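Local coordinates for putative carbohydrate-active enzyme (Uncultured organism, PDB 5WH8), which probably hydrolyses O-glycosidic bonds in cellulose as the family 5 glycoside hydrolase (cellulase) module of a longer multi-modular protein, at residues N59-R64 against K311-C316; S6-N11 against G101-I106; N92-C97 against K137-V142. All blocks are in the same frame, centred on the assembly; numbering follows the deposited sequence. Where two conformers were deposited one is given.

Interaction 1 of 3, residues N59-R64 against K311-C316; sequences NIDIFR and KSYESC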
ATOM      1  N   ASN A  59     -13.317   3.862   8.963  1.00 10.53           N
ATOM      2  CA  ASN A  59     -12.288   3.757  10.000  1.00 11.25           C
ATOM      3  C   ASN A  59     -10.927   3.286   9.463  1.00 11.44           C
ATOM      4  O   ASN A  59     -10.193   2.580  10.159  1.00 11.18           O
ATOM      5  CB  ASN A  59     -12.754   2.816  11.119  1.00 14.72           C
ATOM      6  CG  ASN A  59     -14.142   3.159  11.620  1.00 28.76           C
ATOM      7  OD1 ASN A  59     -15.094   2.386  11.464  1.00 33.42           O
ATOM      8  ND2 ASN A  59     -14.269   4.335  12.211  1.00 21.71           N
ATOM      9  N   ILE A  60     -10.560   3.685   8.242  1.00 11.45           N
ATOM     10  CA  ILE A  60      -9.267   3.251   7.709  1.00  9.15           C
ATOM     11  C   ILE A  60      -8.120   3.972   8.410  1.00  8.23           C
ATOM     12  O   ILE A  60      -8.291   5.093   8.904  1.00 10.03           O
ATOM     13  CB  ILE A  60      -9.109   3.467   6.171  1.00  7.95           C
ATOM     14  CG1 ILE A  60      -9.065   4.948   5.748  1.00  9.77           C
ATOM     15  CG2 ILE A  60     -10.193   2.691   5.404  1.00 10.48           C
ATOM     16  CD1 ILE A  60      -8.608   5.159   4.305  1.00 11.19           C
ATOM     17  N   ASP A  61      -6.967   3.314   8.442  1.00  9.06           N
ATOM     18  CA  ASP A  61      -5.740   3.874   9.012  1.00  8.51           C
ATOM     19  C   ASP A  61      -4.787   4.390   7.945  1.00  8.86           C
ATOM     20  O   ASP A  61      -3.853   5.143   8.255  1.00 10.28           O
ATOM     21  CB  ASP A  61      -4.980   2.827   9.806  1.00  7.52           C
ATOM     22  CG  ASP A  61      -5.773   2.245  10.956  1.00 11.47           C
ATOM     23  OD1 ASP A  61      -6.376   3.017  11.741  1.00 12.24           O
ATOM     24  OD2 ASP A  61      -5.772   0.996  11.062  1.00 11.66           O
ATOM     25  N   ILE A  62      -4.993   3.945   6.705  1.00  7.90           N
ATOM     26  CA  ILE A  62      -4.022   4.106   5.626  1.00  8.73           C
ATOM     27  C   ILE A  62      -4.752   4.008   4.265  1.00  9.40           C
ATOM     28  O   ILE A  62      -5.725   3.237   4.122  1.00  8.90           O
ATOM     29  CB  ILE A  62      -2.900   3.036   5.753  1.00  8.90           C
ATOM     30  CG1 ILE A  62      -1.807   3.227   4.684  1.00  9.06           C
ATOM     31  CG2 ILE A  62      -3.472   1.629   5.728  1.00 10.20           C
ATOM     32  CD1 ILE A  62      -0.529   2.491   5.090  1.00 11.28           C
ATOM     33  N   PHE A  63      -4.306   4.799   3.284  1.00  7.40           N
ATOM     34  CA  PHE A  63      -4.804   4.737   1.914  1.00  7.11           C
ATOM     35  C   PHE A  63      -3.624   4.589   0.974  1.00  8.42           C
ATOM     36  O   PHE A  63      -2.601   5.226   1.159  1.00 10.28           O
ATOM     37  CB  PHE A  63      -5.617   6.004   1.534  1.00  7.12           C
ATOM     38  CG  PHE A  63      -6.434   5.837   0.278  1.00  9.33           C
ATOM     39  CD1 PHE A  63      -7.552   5.029   0.248  1.00  8.87           C
ATOM     40  CD2 PHE A  63      -6.043   6.451  -0.896  1.00 12.17           C
ATOM     41  CE1 PHE A  63      -8.268   4.830  -0.913  1.00 10.86           C
ATOM     42  CE2 PHE A  63      -6.763   6.265  -2.067  1.00  9.32           C
ATOM     43  CZ  PHE A  63      -7.880   5.473  -2.079  1.00  9.36           C
ATOM     44  N   ARG A  64      -3.782   3.766  -0.051  1.00  6.38           N
ATOM     45  CA  ARG A  64      -2.716   3.508  -1.020  1.00  7.41           C
ATOM     46  C   ARG A  64      -3.080   4.080  -2.392  1.00  8.57           C
ATOM     47  O   ARG A  64      -4.151   3.808  -2.922  1.00  9.81           O
ATOM     48  CB  ARG A  64      -2.463   1.997  -1.096  1.00  7.53           C
ATOM     49  CG  ARG A  64      -1.494   1.534  -2.176  1.00  8.19           C
ATOM     50  CD  ARG A  64      -1.406   0.046  -2.057  1.00  9.18           C
ATOM     51  NE  ARG A  64      -0.422  -0.688  -2.848  1.00  8.37           N
ATOM     52  CZ  ARG A  64      -0.702  -1.549  -3.829  1.00  8.82           C
ATOM     53  NH1 ARG A  64      -1.931  -1.712  -4.310  1.00  9.03           N
ATOM     54  NH2 ARG A  64       0.281  -2.243  -4.360  1.00  8.79           N
ATOM     55  N   LYS A 311      -8.863  -0.704  17.120  1.00 16.27           N
ATOM     56  CA  LYS A 311      -7.551  -0.408  16.542  1.00 14.48           C
ATOM     57  C   LYS A 311      -6.486  -1.355  17.049  1.00 16.93           C
ATOM     58  O   LYS A 311      -6.430  -1.689  18.243  1.00 16.03           O
ATOM     59  CB  LYS A 311      -7.129   1.025  16.849  1.00 14.72           C
ATOM     60  CG  LYS A 311      -8.005   2.121  16.277  1.00 16.34           C
ATOM     61  CD  LYS A 311      -8.096   2.050  14.751  1.00 14.83           C
ATOM     62  CE  LYS A 311      -8.771   3.272  14.180  1.00 17.02           C
ATOM     63  NZ  LYS A 311      -8.986   3.172  12.718  1.00 18.83           N
ATOM     64  N   SER A 312      -5.616  -1.756  16.131  1.00 10.98           N
ATOM     65  CA  SER A 312      -4.519  -2.664  16.423  1.00 11.42           C
ATOM     66  C   SER A 312      -3.229  -1.868  16.698  1.00 14.08           C
ATOM     67  O   SER A 312      -2.145  -2.131  16.152  1.00 12.88           O
ATOM     68  CB  SER A 312      -4.329  -3.643  15.275  1.00 14.68           C
ATOM     69  OG  SER A 312      -3.569  -4.751  15.683  1.00 17.01           O
ATOM     70  N   TYR A 313      -3.383  -0.879  17.567  1.00 13.47           N
ATOM     71  CA  TYR A 313      -2.274  -0.102  18.085  1.00 14.72           C
ATOM     72  C   TYR A 313      -2.726   0.583  19.355  1.00 14.97           C
ATOM     73  O   TYR A 313      -3.927   0.670  19.641  1.00 14.38           O
ATOM     74  CB  TYR A 313      -1.769   0.923  17.064  1.00 15.26           C
ATOM     75  CG  TYR A 313      -2.807   1.766  16.345  1.00 13.97           C
ATOM     76  CD1 TYR A 313      -3.370   2.899  16.932  1.00 14.50           C
ATOM     77  CD2 TYR A 313      -3.187   1.445  15.054  1.00 15.99           C
ATOM     78  CE1 TYR A 313      -4.290   3.692  16.243  1.00 14.68           C
ATOM     79  CE2 TYR A 313      -4.108   2.215  14.366  1.00 16.33           C
ATOM     80  CZ  TYR A 313      -4.656   3.328  14.950  1.00 12.94           C
ATOM     81  OH  TYR A 313      -5.579   4.108  14.252  1.00 17.20           O
ATOM     82  N   GLU A 314      -1.748   1.056  20.122  1.00 17.28           N
ATOM     83  CA  GLU A 314      -2.003   1.822  21.328  1.00 15.00           C
ATOM     84  C   GLU A 314      -1.388   3.204  21.154  1.00 16.65           C
ATOM     85  O   GLU A 314      -0.250   3.339  20.718  1.00 19.13           O
ATOM     86  CB  GLU A 314      -1.416   1.101  22.553  1.00 19.71           C
ATOM     87  CG  GLU A 314      -1.549   1.850  23.863  1.00 41.78           C
ATOM     88  CD  GLU A 314      -0.840   1.131  24.997  1.00 43.86           C
ATOM     89  OE1 GLU A 314       0.149   1.678  25.526  1.00 39.02           O
ATOM     90  OE2 GLU A 314      -1.266   0.010  25.348  1.00 62.24           O
ATOM     91  N   SER A 315      -2.149   4.235  21.474  1.00 16.30           N
ATOM     92  CA  SER A 315      -1.687   5.595  21.270  1.00 13.33           C
ATOM     93  C   SER A 315      -0.369   5.878  21.986  1.00 16.21           C
ATOM     94  O   SER A 315      -0.100   5.322  23.058  1.00 16.66           O
ATOM     95  CB  SER A 315      -2.748   6.575  21.766  1.00 18.60           C
ATOM     96  OG  SER A 315      -2.335   7.914  21.575  1.00 17.90           O
ATOM     97  N   CYS A 316       0.447   6.748  21.400  1.00 14.97           N
ATOM     98  CA  CYS A 316       1.668   7.195  22.064  1.00 16.36           C
ATOM     99  C   CYS A 316       1.381   8.140  23.217  1.00 23.08           C
ATOM    100  O   CYS A 316       2.257   8.424  24.028  1.00 23.37           O
ATOM    101  CB  CYS A 316       2.586   7.862  21.056  1.00 17.29           C
ATOM    102  SG  CYS A 316       3.354   6.600  20.017  1.00 23.39           S
TER
HETATM  103  O   HOH W   1      -5.439  -0.907  13.244  1.00 13.15           O

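Interaction 2 of 3, residues S6-N11 against G101-I106; sequences SPVYHN and GIYCII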
ATOM      1  N   SER A   6      -6.706  11.012  15.313  1.00 12.02           N
ATOM      2  CA  SER A   6      -6.475  10.317  14.042  1.00 12.10           C
ATOM      3  C   SER A   6      -5.347   9.297  14.150  1.00 11.16           C
ATOM      4  O   SER A   6      -4.521   9.389  15.066  1.00 12.20           O
ATOM      5  CB  SER A   6      -6.147  11.320  12.925  1.00 13.23           C
ATOM      6  OG  SER A   6      -4.912  11.991  13.149  1.00 13.75           O
ATOM      7  N   PRO A   7      -5.291   8.334  13.212  1.00 11.24           N
ATOM      8  CA  PRO A   7      -4.208   7.339  13.242  1.00 14.39           C
ATOM      9  C   PRO A   7      -2.794   7.945  13.280  1.00 10.76           C
ATOM     10  O   PRO A   7      -1.930   7.457  14.009  1.00 12.25           O
ATOM     11  CB  PRO A   7      -4.456   6.525  11.950  1.00 12.97           C
ATOM     12  CG  PRO A   7      -5.984   6.575  11.790  1.00 11.65           C
ATOM     13  CD  PRO A   7      -6.333   8.003  12.210  1.00 13.23           C
ATOM     14  N   VAL A   8      -2.536   9.022  12.543  1.00 10.27           N
ATOM     15  CA  VAL A   8      -1.184   9.601  12.515  1.00 10.86           C
ATOM     16  C   VAL A   8      -0.932  10.405  13.807  1.00 12.92           C
ATOM     17  O   VAL A   8       0.179  10.434  14.323  1.00 12.94           O
ATOM     18  CB  VAL A   8      -0.945  10.500  11.266  1.00 11.61           C
ATOM     19  CG1 VAL A   8       0.453  11.141  11.309  1.00 13.52           C
ATOM     20  CG2 VAL A   8      -1.147   9.701   9.980  1.00 11.73           C
ATOM     21  N   TYR A   9      -1.968  11.049  14.333  1.00 11.25           N
ATOM     22  CA  TYR A   9      -1.867  11.684  15.646  1.00 13.83           C
ATOM     23  C   TYR A   9      -1.426  10.675  16.735  1.00 12.32           C
ATOM     24  O   TYR A   9      -0.563  10.992  17.601  1.00 14.19           O
ATOM     25  CB  TYR A   9      -3.212  12.317  15.989  1.00 11.29           C
ATOM     26  CG  TYR A   9      -3.250  13.011  17.326  1.00 13.83           C
ATOM     27  CD1 TYR A   9      -3.567  12.316  18.478  1.00 13.87           C
ATOM     28  CD2 TYR A   9      -2.960  14.368  17.431  1.00 16.55           C
ATOM     29  CE1 TYR A   9      -3.604  12.967  19.730  1.00 17.85           C
ATOM     30  CE2 TYR A   9      -2.991  15.019  18.660  1.00 23.39           C
ATOM     31  CZ  TYR A   9      -3.317  14.316  19.800  1.00 22.99           C
ATOM     32  OH  TYR A   9      -3.335  14.988  21.014  1.00 22.90           O
ATOM     33  N   HIS A  10      -2.010   9.478  16.692  1.00 11.69           N
ATOM     34  CA  HIS A  10      -1.748   8.451  17.693  1.00 12.27           C
ATOM     35  C   HIS A  10      -0.370   7.809  17.571  1.00 19.67           C
ATOM     36  O   HIS A  10       0.231   7.452  18.591  1.00 16.03           O
ATOM     37  CB  HIS A  10      -2.820   7.359  17.622  1.00 12.77           C
ATOM     38  CG  HIS A  10      -4.122   7.743  18.252  1.00 13.52           C
ATOM     39  ND1 HIS A  10      -4.203   8.194  19.550  1.00 18.74           N
ATOM     40  CD2 HIS A  10      -5.392   7.733  17.776  1.00 18.27           C
ATOM     41  CE1 HIS A  10      -5.466   8.454  19.845  1.00 21.39           C
ATOM     42  NE2 HIS A  10      -6.208   8.187  18.785  1.00 18.91           N
ATOM     43  N   ASN A  11       0.131   7.644  16.344  1.00 12.48           N
ATOM     44  CA  ASN A  11       1.342   6.850  16.135  1.00 11.62           C
ATOM     45  C   ASN A  11       2.548   7.602  15.575  1.00 11.71           C
ATOM     46  O   ASN A  11       3.674   7.121  15.671  1.00 13.36           O
ATOM     47  CB  ASN A  11       1.034   5.668  15.217  1.00 12.69           C
ATOM     48  CG  ASN A  11       0.028   4.733  15.803  1.00 14.94           C
ATOM     49  OD1 ASN A  11       0.323   3.986  16.727  1.00 16.58           O
ATOM     50  ND2 ASN A  11      -1.178   4.740  15.246  1.00 15.54           N
ATOM     51  N   GLY A 101      -5.274  12.915   8.823  1.00 11.18           N
ATOM     52  CA  GLY A 101      -4.454  12.166   9.761  1.00 10.81           C
ATOM     53  C   GLY A 101      -4.396  10.674   9.485  1.00 11.25           C
ATOM     54  O   GLY A 101      -4.421   9.881  10.429  1.00 10.21           O
ATOM     55  N   ILE A 102      -4.334  10.279   8.213  1.00  9.61           N
ATOM     56  CA  ILE A 102      -4.064   8.875   7.877  1.00 10.19           C
ATOM     57  C   ILE A 102      -2.781   8.709   7.084  1.00 10.24           C
ATOM     58  O   ILE A 102      -2.309   9.640   6.404  1.00 11.25           O
ATOM     59  CB  ILE A 102      -5.210   8.207   7.074  1.00 10.52           C
ATOM     60  CG1 ILE A 102      -5.539   8.964   5.786  1.00 10.06           C
ATOM     61  CG2 ILE A 102      -6.463   8.054   7.983  1.00 11.20           C
ATOM     62  CD1 ILE A 102      -6.404   8.128   4.827  1.00 13.69           C
ATOM     63  N   TYR A 103      -2.227   7.515   7.168  1.00  9.57           N
ATOM     64  CA  TYR A 103      -1.000   7.188   6.450  1.00  8.95           C
ATOM     65  C   TYR A 103      -1.309   7.057   4.944  1.00  9.76           C
ATOM     66  O   TYR A 103      -2.443   6.764   4.533  1.00  8.95           O
ATOM     67  CB  TYR A 103      -0.351   5.910   7.053  1.00  8.83           C
ATOM     68  CG  TYR A 103       0.116   6.166   8.465  1.00  8.89           C
ATOM     69  CD1 TYR A 103       1.349   6.772   8.704  1.00  8.86           C
ATOM     70  CD2 TYR A 103      -0.716   5.917   9.556  1.00 10.61           C
ATOM     71  CE1 TYR A 103       1.750   7.083   9.978  1.00 11.58           C
ATOM     72  CE2 TYR A 103      -0.310   6.210  10.837  1.00  9.54           C
ATOM     73  CZ  TYR A 103       0.920   6.795  11.035  1.00  9.82           C
ATOM     74  OH  TYR A 103       1.281   7.106  12.326  1.00 11.36           O
ATOM     75  N   CYS A 104      -0.294   7.311   4.120  1.00  7.25           N
ATOM     76  CA  CYS A 104      -0.464   7.326   2.671  1.00  7.64           C
ATOM     77  C   CYS A 104       0.675   6.581   2.011  1.00 10.03           C
ATOM     78  O   CYS A 104       1.830   6.984   2.156  1.00 11.93           O
ATOM     79  CB  CYS A 104      -0.528   8.762   2.156  1.00 11.26           C
ATOM     80  SG  CYS A 104      -0.801   8.927   0.389  1.00 14.16           S
ATOM     81  N   ILE A 105       0.344   5.531   1.261  1.00  9.23           N
ATOM     82  CA  ILE A 105       1.344   4.820   0.461  1.00  7.19           C
ATOM     83  C   ILE A 105       1.345   5.377  -0.947  1.00  9.16           C
ATOM     84  O   ILE A 105       0.295   5.375  -1.615  1.00 10.19           O
ATOM     85  CB  ILE A 105       1.086   3.308   0.382  1.00  9.65           C
ATOM     86  CG1 ILE A 105       1.092   2.673   1.767  1.00 10.02           C
ATOM     87  CG2 ILE A 105       2.150   2.642  -0.469  1.00 10.21           C
ATOM     88  CD1 ILE A 105       0.652   1.208   1.789  1.00 11.51           C
ATOM     89  N   ILE A 106       2.513   5.858  -1.378  1.00  8.48           N
ATOM     90  CA  ILE A 106       2.771   6.235  -2.761  1.00  7.34           C
ATOM     91  C   ILE A 106       3.309   4.992  -3.443  1.00  7.59           C
ATOM     92  O   ILE A 106       4.439   4.550  -3.145  1.00  9.45           O
ATOM     93  CB  ILE A 106       3.781   7.406  -2.842  1.00 10.69           C
ATOM     94  CG1 ILE A 106       3.226   8.628  -2.098  1.00 11.81           C
ATOM     95  CG2 ILE A 106       4.092   7.748  -4.306  1.00 11.49           C
ATOM     96  CD1 ILE A 106       4.179   9.840  -2.060  1.00 13.58           C
TER

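Interaction 3 of 3, residues N92-C97 against K137-V142; sequences NMVDIC and KDDKHV. With EDO (1,2-ethanediol), chain B.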
ATOM      1  N   ASN A  92      -1.596  16.296  -4.222  0.50 11.31           N
ATOM      2  CA  ASN A  92      -2.898  16.699  -3.693  0.50 12.57           C
ATOM      3  C   ASN A  92      -3.511  15.591  -2.827  0.50 12.00           C
ATOM      4  O   ASN A  92      -4.047  15.855  -1.750  0.50 11.51           O
ATOM      5  CB  ASN A  92      -3.878  17.062  -4.819  0.50 15.14           C
ATOM      6  CG  ASN A  92      -3.515  18.361  -5.544  0.50 16.62           C
ATOM      7  OD1 ASN A  92      -2.671  19.139  -5.103  0.50 15.88           O
ATOM      8  ND2 ASN A  92      -4.178  18.592  -6.670  0.50 18.65           N
ATOM      9  N   MET A  93      -3.442  14.353  -3.305  1.00 13.47           N
ATOM     10  CA  MET A  93      -3.983  13.218  -2.548  1.00 13.99           C
ATOM     11  C   MET A  93      -3.202  13.004  -1.245  1.00 11.15           C
ATOM     12  O   MET A  93      -3.789  12.707  -0.203  1.00 11.21           O
ATOM     13  CB  MET A  93      -3.951  11.936  -3.377  1.00 13.69           C
ATOM     14  CG  MET A  93      -4.788  11.970  -4.632  1.00 19.88           C
ATOM     15  SD  MET A  93      -6.503  12.423  -4.353  1.00 24.26           S
ATOM     16  CE  MET A  93      -6.997  11.266  -3.097  1.00 23.82           C
ATOM     17  N   VAL A  94      -1.878  13.142  -1.301  1.00 12.23           N
ATOM     18  CA  VAL A  94      -1.046  13.031  -0.091  1.00  9.11           C
ATOM     19  C   VAL A  94      -1.458  14.093   0.948  1.00 12.72           C
ATOM     20  O   VAL A  94      -1.525  13.814   2.150  1.00 12.26           O
ATOM     21  CB  VAL A  94       0.458  13.149  -0.443  1.00 11.14           C
ATOM     22  CG1 VAL A  94       1.320  13.196   0.829  1.00 13.87           C
ATOM     23  CG2 VAL A  94       0.871  11.993  -1.349  1.00 11.06           C
ATOM     24  N   ASP A  95      -1.757  15.301   0.483  0.51 12.74           N
ATOM     25  CA  ASP A  95      -2.167  16.375   1.385  0.51 13.42           C
ATOM     26  C   ASP A  95      -3.550  16.107   2.004  0.51 11.86           C
ATOM     27  O   ASP A  95      -3.781  16.418   3.182  0.51 12.78           O
ATOM     28  CB  ASP A  95      -2.180  17.726   0.655  0.51 17.02           C
ATOM     29  CG  ASP A  95      -0.791  18.202   0.253  0.51 16.81           C
ATOM     30  OD1 ASP A  95       0.211  17.851   0.919  0.51 16.85           O
ATOM     31  OD2 ASP A  95      -0.706  18.964  -0.735  0.51 19.07           O
ATOM     32  N   ILE A  96      -4.471  15.534   1.228  1.00 12.35           N
ATOM     33  CA  ILE A  96      -5.786  15.169   1.766  1.00 10.25           C
ATOM     34  C   ILE A  96      -5.594  14.144   2.876  1.00  8.96           C
ATOM     35  O   ILE A  96      -6.186  14.283   3.952  1.00 12.48           O
ATOM     36  CB  ILE A  96      -6.732  14.623   0.676  1.00 12.57           C
ATOM     37  CG1 ILE A  96      -7.187  15.777  -0.223  1.00 15.95           C
ATOM     38  CG2 ILE A  96      -7.971  13.943   1.268  1.00 10.42           C
ATOM     39  CD1 ILE A  96      -7.725  15.311  -1.554  1.00 15.72           C
ATOM     40  N   CYS A  97      -4.723  13.152   2.666  1.00 10.38           N
ATOM     41  CA  CYS A  97      -4.464  12.178   3.736  1.00 10.69           C
ATOM     42  C   CYS A  97      -3.878  12.849   4.973  1.00 10.08           C
ATOM     43  O   CYS A  97      -4.222  12.480   6.095  1.00 12.44           O
ATOM     44  CB  CYS A  97      -3.518  11.074   3.260  1.00 11.47           C
ATOM     45  SG  CYS A  97      -4.281   9.950   2.038  1.00 14.08           S
ATOM     46  N   LYS A 137       9.651  14.948   2.112  1.00 12.74           N
ATOM     47  CA  LYS A 137      10.597  14.717   3.214  1.00 14.00           C
ATOM     48  C   LYS A 137       9.995  14.999   4.586  1.00 13.81           C
ATOM     49  O   LYS A 137      10.194  14.233   5.541  1.00 15.73           O
ATOM     50  CB  LYS A 137      11.860  15.597   3.048  1.00 15.91           C
ATOM     51  CG  LYS A 137      12.783  15.574   4.284  1.00 20.36           C
ATOM     52  CD  LYS A 137      13.947  16.567   4.186  1.00 29.17           C
ATOM     53  CE  LYS A 137      14.846  16.475   5.431  1.00 36.04           C
ATOM     54  NZ  LYS A 137      15.868  17.554   5.494  1.00 47.92           N
ATOM     55  N   ASP A 138       9.292  16.118   4.697  1.00 14.16           N
ATOM     56  CA  ASP A 138       8.810  16.573   5.997  1.00 15.32           C
ATOM     57  C   ASP A 138       7.408  16.048   6.297  1.00 18.27           C
ATOM     58  O   ASP A 138       6.801  16.429   7.304  1.00 20.07           O
ATOM     59  CB  ASP A 138       8.832  18.100   6.053  1.00 17.11           C
ATOM     60  CG  ASP A 138      10.246  18.665   5.988  1.00 24.64           C
ATOM     61  OD1 ASP A 138      11.194  18.012   6.472  1.00 26.88           O
ATOM     62  OD2 ASP A 138      10.403  19.764   5.431  1.00 37.94           O
ATOM     63  N   ASP A 139       6.887  15.198   5.413  1.00 14.54           N
ATOM     64  CA  ASP A 139       5.596  14.524   5.649  1.00 13.95           C
ATOM     65  C   ASP A 139       5.807  13.202   6.412  1.00 15.51           C
ATOM     66  O   ASP A 139       6.336  12.232   5.840  1.00 16.61           O
ATOM     67  CB  ASP A 139       4.882  14.259   4.318  1.00 13.57           C
ATOM     68  CG  ASP A 139       4.369  15.523   3.649  1.00 21.62           C
ATOM     69  OD1 ASP A 139       4.142  16.535   4.330  1.00 26.45           O
ATOM     70  OD2 ASP A 139       4.161  15.492   2.431  1.00 23.06           O
ATOM     71  N   LYS A 140       5.381  13.173   7.677  1.00 14.05           N
ATOM     72  CA  LYS A 140       5.554  12.025   8.569  1.00 12.47           C
ATOM     73  C   LYS A 140       4.701  10.840   8.163  1.00 11.15           C
ATOM     74  O   LYS A 140       4.969   9.723   8.586  1.00 14.09           O
ATOM     75  CB  LYS A 140       5.170  12.374  10.017  1.00 19.21           C
ATOM     76  CG  LYS A 140       6.183  13.172  10.804  1.00 34.27           C
ATOM     77  CD  LYS A 140       5.730  13.174  12.269  1.00 33.46           C
ATOM     78  CE  LYS A 140       6.688  13.908  13.174  1.00 34.17           C
ATOM     79  NZ  LYS A 140       6.243  13.750  14.579  1.00 36.75           N
ATOM     80  N   HIS A 141       3.658  11.090   7.370  1.00 11.33           N
ATOM     81  CA  HIS A 141       2.627  10.077   7.155  1.00 12.70           C
ATOM     82  C   HIS A 141       2.776   9.257   5.874  1.00 10.67           C
ATOM     83  O   HIS A 141       1.984   8.331   5.650  1.00 10.91           O
ATOM     84  CB  HIS A 141       1.249  10.731   7.153  1.00 10.39           C
ATOM     85  CG  HIS A 141       0.983  11.596   5.965  1.00 10.54           C
ATOM     86  ND1 HIS A 141       1.765  12.696   5.647  1.00 13.96           N
ATOM     87  CD2 HIS A 141       0.002  11.551   5.032  1.00 11.04           C
ATOM     88  CE1 HIS A 141       1.283  13.267   4.560  1.00 15.72           C
ATOM     89  NE2 HIS A 141       0.207  12.598   4.173  1.00 12.85           N
ATOM     90  N   VAL A 142       3.760   9.572   5.028  1.00 10.93           N
ATOM     91  CA  VAL A 142       3.943   8.830   3.777  1.00 11.00           C
ATOM     92  C   VAL A 142       4.848   7.594   3.922  1.00  9.05           C
ATOM     93  O   VAL A 142       5.772   7.544   4.746  1.00 10.49           O
ATOM     94  CB  VAL A 142       4.530   9.715   2.642  1.00 12.09           C
ATOM     95  CG1 VAL A 142       3.557  10.833   2.269  1.00 15.88           C
ATOM     96  CG2 VAL A 142       5.901  10.290   3.007  1.00 13.73           C
TER
HETATM   97  C1  EDO B 401       6.936   6.644   7.787  1.00 14.78           C
HETATM   98  O1  EDO B 401       7.284   6.184   6.492  1.00 14.44           O
HETATM   99  C2  EDO B 401       5.443   6.482   7.987  1.00 12.99           C
HETATM  100  O2  EDO B 401       5.104   7.094   9.220  1.00 14.42           O

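Interaction 1 of 3, residues N59-R64 against K311-C316
Asp61 and Lys311 meet tip to tip in a salt bridge that is largely buried on the aspartate side and reaches outward along the lysine. Lys311 NZ donates to Asp61 OD1 at 2.8 Å, arriving on the syn side but 34° out of the carboxylate plane. Tyr313 OH donates to the same OD1 at 2.9 Å, so one carboxylate oxygen is held by two donors from opposite faces of its plane. The two planes, carboxylate and phenol ring, stand 65° apart, with the aspartate at the ring edge. Lys311 also packs against the tyrosine within its own segment: its CB lies 3.8 Å above the ring, over the centre. The lysine chain bends at chi2 (-59°), which sets CD off from a straight run, and NZ finishes 2.9 Å from Asn59 O as well. A cationic amine so close would be expected to stabilise the ionised aspartate.

Asp61 stands just ahead of strand 62-68, the second strand of the eight-stranded parallel (β/α)8 barrel, and 311-316 belongs to the tail that follows the last helix, 298-307. The contact thus ties the C-terminal tail to the N-terminal end of a barrel strand. The other carboxylate oxygen, OD2, accepts from the backbone N of Arg32, on the neighbouring strand 32-36, and from a water at 2.9 Å; that water in turn accepts from Ser312 N at 3.0 Å.

The close contacts across the segments are made by the side-chain tips. The packing is looser at the water-bridged OD2 and at the side chain of partly exposed Asn59, whose CB comes no nearer to Lys311 NZ than 4.1 Å. Farther along the tail, Cys316 is joined to Cys25 by a disulfide.

Interaction 2 of 3, residues S6-N11 against G101-I106
The Tyr103 ring carries Val8 CG2 on one face, the methyl sitting 3.6 Å from the ring centroid and only 9° off the normal, a well-centred CH-pi contact. CG2, anti to the carbonyl carbon and beside the backbone N of Val8, is the methyl on the ring. Asn11 CB and Pro7 O approach the phenol obliquely, Asn11 CB lying 3.2 Å from Tyr103 OH, while the hydroxyl itself is hydrogen-bonded to Gly12 O.

Beside the ring the backbones join directly. Val8 N donates to Gly101 O at 3.0 Å, coming from above the carbonyl plane (42° out of it), and Pro7 CD packs on the same oxygen at 3.2 Å. Gly101, with positive phi, closes helix 83-100 in a Schellman motif, and its CA lies 3.4 Å from Ser6 OG. Ser6 is the N-cap of helix 7-11: OG accepts a weak bond from Tyr9 N and is also hydrogen-bonded to Pro3 O. Pro7 and Ile102 run side by side, CG to CG2 at 4.1 Å.

The short helix 7-11 covers the N-terminal end of the barrel, the N-to-C directions of segments 7-11 and 103-106 lying 103° apart. Tyr103 reaches it from between strands 62-68 and 142-145, touching Ile62 and Leu143, and Ile102 lies against Cys97 of helix 83-100.

Interaction 3 of 3, residues N92-C97 against K137-V142
Residues 92-97 are regular helix, and Val94 and Cys97 face a loop whose residues Asp139 to Val142 make a type I beta turn, the CA atoms of Val94 and Val142 being 7.6 Å apart. In the (β/α)8 barrel this joins helix 83-100, which precedes the third strand, to the loop leading from helix 122-135 into the fourth, 142-145.

His141 carries the polar part of the contact. Its CB points toward the helix, and CG sits between the backbone N and the carbonyl carbon (chi1 70°). NE2 donates to Val94 O at 2.9 Å with an N-H...O angle of 161°. The acceptor, a main-chain oxygen in the middle of a helix, lies close to the imidazole plane, whereas from the carbonyl's side the donor is tilted 33° out of plane. This bond, with Cys97 CB at the ring edge, 4.0 Å from His141 CD2, and Val142 CG1 over one face, offset toward the rim, helps hold the orientation of the buried ring.

Val94 supplies the apolar half. Its side chain crosses that of His141 obliquely and that of Val142 at about a right angle, with CG1 touching both; the same methyl is 4.0 Å from Asp139 OD2, an oxygen hydrogen-bonded to His136 ND1. Val94 also packs on Cys104 and Ile106 of strand 103-109. On the loop's far side a bound 1,2-ethanediol, probably from the crystallisation liquor, bridges two backbone carbonyls: its O2 donates to Lys140 O and its O1 to Val142 O, each at 2.7 Å.

How the interactions relate
All three contacts gather around strands 62-68 and 103-109, neighbours in the barrel. Interactions 1 and 2 lie 7 Å apart between centres: Ser315 OG is 2.8 Å from His10 ND1 and Cys316 N 2.9 Å from His10 O, both probable hydrogen bonds, so the tail lies directly against helix 7-11. Interactions 2 and 3, with centres 9 Å apart, meet through the probable bond of Cys104 N to His141 O, 2.9 Å. Interaction 3 is about 16 Å between centres from interaction 1, touching it through Phe63 and Cys97. Farther up strand 62-68, Arg64 pairs with Glu145 and Glu237 and hydrogen-bonds Asn148; Glu237, near the end of the seventh strand, is consistent with the family's nucleophile.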